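Binary enterotoxin of Clostridium perfringens component a (PDB 5WTZ) probably acts as the enzymatic component of a binary enterotoxin, binding NAD+ and transferring its ADP-ribose group to actin. Local coordinates at residues Y97-F103 / I150-I156; F326-L331 / D396-E400. Residues are numbered along the deposited sequence.

How the interactions relate
Both contacts belong to five-stranded mixed sheets of the same strand order, one in each ADP-ribosyltransferase-like half, and share no helix or strand. Interaction 1 is at the edge of the first sheet, where strand 92-98 meets strand 156-162. It combines one backbone bridge pair with tyrosine contacts and small apolar contacts at Leu154 and Ile156. Interaction 2 lays helix 320-330 on strand 391-403, mainly by side-chain packing on buried Ile398, with polar links from Lys327. Both are partly buried; interaction 2 more so, while interaction 1 runs out to exposed Ile150. The two meet in a weak hydrogen bond, Asn397 ND2 to Asp101 O at 3.2 Å. Lys129 also bridges them, donating to Phe103 O and Asp396 O.

Interaction 1. Residues Y97-F103 / I150-I156; sequences YEANDKF and INSKLPI
Glu98, ending outermost strand 92-98, and Ile156, beginning strand 156-162, form an antiparallel hydrogen-bonded pair (CA-CA 5.1 Å) in the mixed sheet of the first ADP-ribosyltransferase-like half, away from the NAD site. Glu98 N donates to Ile156 O at 2.8 Å; the return bond, Ile156 N to Glu98 O, is weak at 3.4 Å. Buried Glu98 (chi1 t) accepts from Ala99 N at OE1, 2.7 Å. Residues 100-103 make a 3-10 turn (Phe103 N to Asn100 O, 2.7 Å). In the irregular loop 150-155, Ser152 OG accepts from Leu154 N at 3.0 Å, an ST turn. Tyr97 (chi1 m) lies along this loop: its OH donates to Ile150 O at 3.0 Å, and Ser152 CB makes a CH-pi contact 3.3 Å from its ring centroid. Apolar contacts are made by Leu154, with CD1 4.0 Å from Tyr97 CB, and by Ile156 (m, t), with CD1 3.8 Å from Phe103 CD2. Thus one good and one weak backbone bond define the pairing, and Tyr97 extends the contact along the loop.

Interaction 2. Residues F326-L331 / D396-E400; sequences FKEKWL and DNITE
This is a helix-on-sheet contact in the second ADP-ribosyltransferase-like half, an alpha/beta layer in which the C-terminal end of helix 320-330 covers strand 391-403 of the mixed sheet. The short axes of 326-330 and 396-400 run nearly antiparallel, at 169°, and approach to 9.2 Å. Lys327 CA lies 6.5 Å from Ile398 CA, and Leu331 CA 6.3 Å from Asp396 CA. The helix closes with Leu331 N bonded to Lys327 O at 3.0 Å; Leu331 is the first residue to leave helical angles (phi/psi -54/132). Ile398 (m, t) points at the helix and is the centre of the packing. Its CD1 is 3.7 Å from Phe326 CD2 and 4.3 Å from Trp330 CB. Leu331 (m, t) brings CD2 to 4.0 Å from Ile398 CG1 and 3.8 Å from Asn397 CA. Phe326 (t) also packs on Leu414 and Ile416 of strand 411-420, and both Phe326 and Trp330 meet the ring of Phe306. The bound NAD is about 10 Å from the Trp330 side chain, so the contact lies near the pocket but does not line it. Lys327 extends past the apolar patch, with CG 3.8 Å from Ile398 CG2. Its NZ makes a weak hydrogen bond to Ile398 O at 3.2 Å. One water accepts from both Lys327 NZ, at 3.0 Å, and Glu400 N, at 3.1 Å.

Interaction 1. Residues Y97-F103 / I150-I156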
loop_
_atom_site.group_PDB
_atom_site.type_symbol
_atom_site.label_atom_id
_atom_site.label_comp_id
_atom_site.label_asym_id
_atom_site.label_seq_id
_atom_site.Cartn_x
_atom_site.Cartn_y
_atom_site.Cartn_z
ATOM N N TYR A 97 16.290 -6.420 -8.870
ATOM C CA TYR A 97 15.997 -5.488 -9.946
ATOM C C TYR A 97 14.521 -5.152 -9.900
ATOM O O TYR A 97 13.703 -6.009 -9.549
ATOM C CB TYR A 97 16.354 -6.083 -11.295
ATOM C CG TYR A 97 17.828 -6.105 -11.635
ATOM C CD1 TYR A 97 18.549 -4.927 -11.802
ATOM C CD2 TYR A 97 18.487 -7.302 -11.807
ATOM C CE1 TYR A 97 19.902 -4.957 -12.144
ATOM C CE2 TYR A 97 19.833 -7.340 -12.154
ATOM C CZ TYR A 97 20.532 -6.164 -12.311
ATOM O OH TYR A 97 21.871 -6.196 -12.642
ATOM N N GLU A 98 14.175 -3.917 -10.246
ATOM C CA GLU A 98 12.792 -3.458 -10.121
ATOM C C GLU A 98 12.328 -2.572 -11.293
ATOM O O GLU A 98 13.134 -1.885 -11.931
ATOM C CB GLU A 98 12.614 -2.721 -8.794
ATOM C CG GLU A 98 11.168 -2.274 -8.506
ATOM C CD GLU A 98 10.169 -3.439 -8.511
ATOM O OE1 GLU A 98 9.846 -3.987 -9.599
ATOM O OE2 GLU A 98 9.706 -3.804 -7.408
ATOM N N ALA A 99 11.028 -2.607 -11.581
ATOM C CA ALA A 99 10.457 -1.847 -12.682
ATOM C C ALA A 99 10.113 -0.452 -12.191
ATOM O O ALA A 99 9.837 -0.258 -11.012
ATOM C CB ALA A 99 9.221 -2.555 -13.245
ATOM N N ASN A 100 10.143 0.534 -13.072
ATOM C CA ASN A 100 9.867 1.879 -12.589
ATOM C C ASN A 100 8.410 2.028 -12.108
ATOM O O ASN A 100 8.147 2.817 -11.203
ATOM C CB ASN A 100 10.220 2.934 -13.650
ATOM C CG ASN A 100 9.694 2.599 -15.016
ATOM O OD1 ASN A 100 9.257 1.479 -15.270
ATOM N ND2 ASN A 100 9.751 3.568 -15.920
ATOM N N ASP A 101 7.472 1.239 -12.625
ATOM C CA ASP A 101 6.087 1.435 -12.166
ATOM C C ASP A 101 5.872 1.011 -10.705
ATOM O O ASP A 101 4.923 1.461 -10.072
ATOM C CB ASP A 101 5.077 0.733 -13.089
ATOM C CG ASP A 101 5.328 -0.749 -13.243
ATOM O OD1 ASP A 101 5.586 -1.440 -12.236
ATOM O OD2 ASP A 101 5.247 -1.226 -14.393
ATOM N N LYS A 102 6.760 0.196 -10.140
ATOM C CA LYS A 102 6.703 -0.045 -8.703
ATOM C C LYS A 102 7.148 1.176 -7.895
ATOM O O LYS A 102 7.073 1.181 -6.666
ATOM C CB LYS A 102 7.543 -1.258 -8.307
ATOM C CG LYS A 102 6.751 -2.566 -8.259
ATOM C CD LYS A 102 5.712 -2.556 -7.138
ATOM C CE LYS A 102 6.371 -2.610 -5.762
ATOM N NZ LYS A 102 5.394 -2.620 -4.626
ATOM N N PHE A 103 7.627 2.216 -8.575
ATOM C CA PHE A 103 7.909 3.458 -7.879
ATOM C C PHE A 103 6.980 4.544 -8.399
ATOM O O PHE A 103 7.141 5.716 -8.079
ATOM C CB PHE A 103 9.387 3.838 -8.033
ATOM C CG PHE A 103 10.307 2.967 -7.222
ATOM C CD1 PHE A 103 10.505 3.232 -5.872
ATOM C CD2 PHE A 103 10.959 1.879 -7.803
ATOM C CE1 PHE A 103 11.344 2.424 -5.111
ATOM C CE2 PHE A 103 11.787 1.066 -7.047
ATOM C CZ PHE A 103 11.985 1.340 -5.708
ATOM N N ILE A 150 24.197 -10.357 -13.473
ATOM C CA ILE A 150 23.665 -10.511 -14.823
ATOM C C ILE A 150 22.784 -9.331 -15.233
ATOM O O ILE A 150 22.345 -8.530 -14.401
ATOM C CB ILE A 150 22.875 -11.869 -14.974
ATOM C CG1 ILE A 150 21.811 -12.048 -13.883
ATOM C CG2 ILE A 150 23.813 -13.064 -14.968
ATOM C CD1 ILE A 150 20.534 -11.354 -14.138
ATOM N N ASN A 151 22.544 -9.238 -16.536
ATOM C CA ASN A 151 21.749 -8.171 -17.113
ATOM C C ASN A 151 20.316 -8.166 -16.594
ATOM O O ASN A 151 19.770 -9.212 -16.251
ATOM C CB ASN A 151 21.735 -8.300 -18.638
ATOM C CG ASN A 151 20.823 -7.287 -19.290
ATOM O OD1 ASN A 151 21.161 -6.107 -19.382
ATOM N ND2 ASN A 151 19.648 -7.733 -19.722
ATOM N N SER A 152 19.709 -6.989 -16.547
ATOM C CA SER A 152 18.270 -6.908 -16.397
ATOM C C SER A 152 17.694 -6.000 -17.469
ATOM O O SER A 152 18.333 -5.028 -17.880
ATOM C CB SER A 152 17.889 -6.400 -15.009
ATOM O OG SER A 152 16.484 -6.370 -14.842
ATOM N N LYS A 153 16.488 -6.321 -17.933
ATOM C CA LYS A 153 15.758 -5.408 -18.804
ATOM C C LYS A 153 15.135 -4.266 -17.981
ATOM O O LYS A 153 14.603 -3.299 -18.538
ATOM C CB LYS A 153 14.692 -6.164 -19.596
ATOM C CG LYS A 153 15.272 -7.150 -20.599
ATOM C CD LYS A 153 14.187 -7.736 -21.481
ATOM C CE LYS A 153 14.723 -8.887 -22.317
ATOM N NZ LYS A 153 13.649 -9.514 -23.125
ATOM N N LEU A 154 15.217 -4.379 -16.657
ATOM C CA LEU A 154 14.668 -3.374 -15.738
ATOM C C LEU A 154 15.715 -2.283 -15.440
ATOM O O LEU A 154 16.915 -2.546 -15.507
ATOM C CB LEU A 154 14.204 -4.037 -14.432
ATOM C CG LEU A 154 13.195 -5.182 -14.548
ATOM C CD1 LEU A 154 12.874 -5.726 -13.162
ATOM C CD2 LEU A 154 11.924 -4.707 -15.238
ATOM N N PRO A 155 15.261 -1.057 -15.113
ATOM C CA PRO A 155 16.139 0.109 -14.917
ATOM C C PRO A 155 16.727 0.282 -13.519
ATOM O O PRO A 155 17.710 1.012 -13.361
ATOM C CB PRO A 155 15.210 1.284 -15.213
ATOM C CG PRO A 155 13.871 0.791 -14.735
ATOM C CD PRO A 155 13.841 -0.658 -15.172
ATOM N N ILE A 156 16.152 -0.384 -12.527
ATOM C CA ILE A 156 16.441 -0.089 -11.136
ATOM C C ILE A 156 16.965 -1.300 -10.396
ATOM O O ILE A 156 16.524 -2.421 -10.635
ATOM C CB ILE A 156 15.155 0.442 -10.417
ATOM C CG1 ILE A 156 14.666 1.732 -11.086
ATOM C CG2 ILE A 156 15.378 0.628 -8.909
ATOM C CD1 ILE A 156 13.139 1.996 -10.884
#

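Interaction 2. Residues F326-L331 / D396-E400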
loop_
_atom_site.group_PDB
_atom_site.type_symbol
_atom_site.label_atom_id
_atom_site.label_comp_id
_atom_site.label_asym_id
_atom_site.label_seq_id
_atom_site.Cartn_x
_atom_site.Cartn_y
_atom_site.Cartn_z
ATOM N N PHE A 326 -4.613 6.924 -17.456
ATOM C CA PHE A 326 -4.865 7.343 -16.090
ATOM C C PHE A 326 -3.549 7.527 -15.348
ATOM O O PHE A 326 -3.375 8.482 -14.579
ATOM C CB PHE A 326 -5.751 6.319 -15.379
ATOM C CG PHE A 326 -6.319 6.799 -14.085
ATOM C CD1 PHE A 326 -7.521 7.495 -14.057
ATOM C CD2 PHE A 326 -5.667 6.546 -12.887
ATOM C CE1 PHE A 326 -8.056 7.944 -12.863
ATOM C CE2 PHE A 326 -6.198 6.995 -11.681
ATOM C CZ PHE A 326 -7.398 7.685 -11.667
ATOM N N LYS A 327 -2.620 6.605 -15.586
ATOM C CA LYS A 327 -1.314 6.668 -14.945
ATOM C C LYS A 327 -0.560 7.895 -15.424
ATOM O O LYS A 327 0.048 8.607 -14.618
ATOM C CB LYS A 327 -0.508 5.394 -15.208
ATOM C CG LYS A 327 -1.064 4.165 -14.499
ATOM C CD LYS A 327 -0.146 2.973 -14.699
ATOM C CE LYS A 327 -0.577 1.793 -13.848
ATOM N NZ LYS A 327 0.557 0.856 -13.647
ATOM N N GLU A 328 -0.614 8.154 -16.729
ATOM C CA GLU A 328 0.067 9.301 -17.309
ATOM C C GLU A 328 -0.504 10.619 -16.771
ATOM O O GLU A 328 0.232 11.573 -16.509
ATOM C CB GLU A 328 -0.036 9.262 -18.832
ATOM C CG GLU A 328 1.145 8.594 -19.518
ATOM C CD GLU A 328 2.390 9.467 -19.518
ATOM O OE1 GLU A 328 2.255 10.713 -19.563
ATOM O OE2 GLU A 328 3.503 8.903 -19.474
ATOM N N LYS A 329 -1.817 10.659 -16.584
ATOM C CA LYS A 329 -2.473 11.878 -16.133
ATOM C C LYS A 329 -2.190 12.179 -14.660
ATOM O O LYS A 329 -1.994 13.340 -14.298
ATOM C CB LYS A 329 -3.983 11.776 -16.375
ATOM C CG LYS A 329 -4.781 13.045 -16.097
ATOM C CD LYS A 329 -6.189 12.891 -16.647
ATOM C CE LYS A 329 -7.105 14.023 -16.212
ATOM N NZ LYS A 329 -6.620 15.363 -16.651
ATOM N N TRP A 330 -2.129 11.148 -13.817
ATOM C CA TRP A 330 -2.176 11.373 -12.366
ATOM C C TRP A 330 -0.926 11.002 -11.558
ATOM O O TRP A 330 -0.746 11.536 -10.468
ATOM C CB TRP A 330 -3.380 10.635 -11.764
ATOM C CG TRP A 330 -4.703 11.128 -12.307
ATOM C CD1 TRP A 330 -5.566 10.447 -13.132
ATOM C CD2 TRP A 330 -5.292 12.421 -12.096
ATOM N NE1 TRP A 330 -6.645 11.235 -13.438
ATOM C CE2 TRP A 330 -6.502 12.453 -12.822
ATOM C CE3 TRP A 330 -4.908 13.558 -11.379
ATOM C CZ2 TRP A 330 -7.338 13.569 -12.833
ATOM C CZ3 TRP A 330 -5.744 14.670 -11.393
ATOM C CH2 TRP A 330 -6.947 14.661 -12.108
ATOM N N LEU A 331 -0.085 10.091 -12.044
ATOM C CA LEU A 331 1.126 9.741 -11.291
ATOM C C LEU A 331 1.952 10.985 -10.953
ATOM O O LEU A 331 2.223 11.821 -11.816
ATOM C CB LEU A 331 2.003 8.745 -12.068
ATOM C CG LEU A 331 1.608 7.263 -11.980
ATOM C CD1 LEU A 331 2.619 6.412 -12.747
ATOM C CD2 LEU A 331 1.525 6.814 -10.544
ATOM N N ASP A 396 1.132 8.564 -5.548
ATOM C CA ASP A 396 2.419 7.888 -5.434
ATOM C C ASP A 396 2.502 6.660 -6.346
ATOM O O ASP A 396 3.549 6.373 -6.931
ATOM C CB ASP A 396 2.666 7.448 -3.984
ATOM C CG ASP A 396 2.670 8.594 -3.005
ATOM O OD1 ASP A 396 3.243 9.666 -3.322
ATOM O OD2 ASP A 396 2.113 8.402 -1.896
ATOM N N ASN A 397 1.401 5.916 -6.437
ATOM C CA ASN A 397 1.358 4.782 -7.354
ATOM C C ASN A 397 -0.061 4.438 -7.772
ATOM O O ASN A 397 -1.049 4.814 -7.115
ATOM C CB ASN A 397 2.020 3.547 -6.730
ATOM C CG ASN A 397 2.736 2.676 -7.762
ATOM O OD1 ASN A 397 2.627 2.886 -8.974
ATOM N ND2 ASN A 397 3.471 1.695 -7.279
ATOM N N ILE A 398 -0.140 3.700 -8.872
ATOM C CA ILE A 398 -1.406 3.236 -9.401
ATOM C C ILE A 398 -1.216 1.782 -9.789
ATOM O O ILE A 398 -0.345 1.459 -10.602
ATOM C CB ILE A 398 -1.856 4.087 -10.600
ATOM C CG1 ILE A 398 -2.205 5.505 -10.132
ATOM C CG2 ILE A 398 -3.035 3.435 -11.316
ATOM C CD1 ILE A 398 -2.404 6.493 -11.243
ATOM N N THR A 399 -1.989 0.898 -9.170
ATOM C CA THR A 399 -1.802 -0.530 -9.364
ATOM C C THR A 399 -3.120 -1.200 -9.754
ATOM O O THR A 399 -4.084 -1.207 -8.985
ATOM C CB THR A 399 -1.238 -1.198 -8.100
ATOM O OG1 THR A 399 0.019 -0.601 -7.757
ATOM C CG2 THR A 399 -1.035 -2.678 -8.327
ATOM N N GLU A 400 -3.172 -1.760 -10.953
ATOM C CA GLU A 400 -4.406 -2.393 -11.402
ATOM C C GLU A 400 -4.564 -3.799 -10.827
ATOM O O GLU A 400 -3.584 -4.524 -10.653
ATOM C CB GLU A 400 -4.454 -2.434 -12.928
ATOM C CG GLU A 400 -3.290 -3.186 -13.543
ATOM C CD GLU A 400 -3.362 -3.252 -15.054
ATOM O OE1 GLU A 400 -4.357 -3.806 -15.573
ATOM O OE2 GLU A 400 -2.422 -2.756 -15.718
HETATM O O HOH W 1 -0.579 -1.754 -12.620
#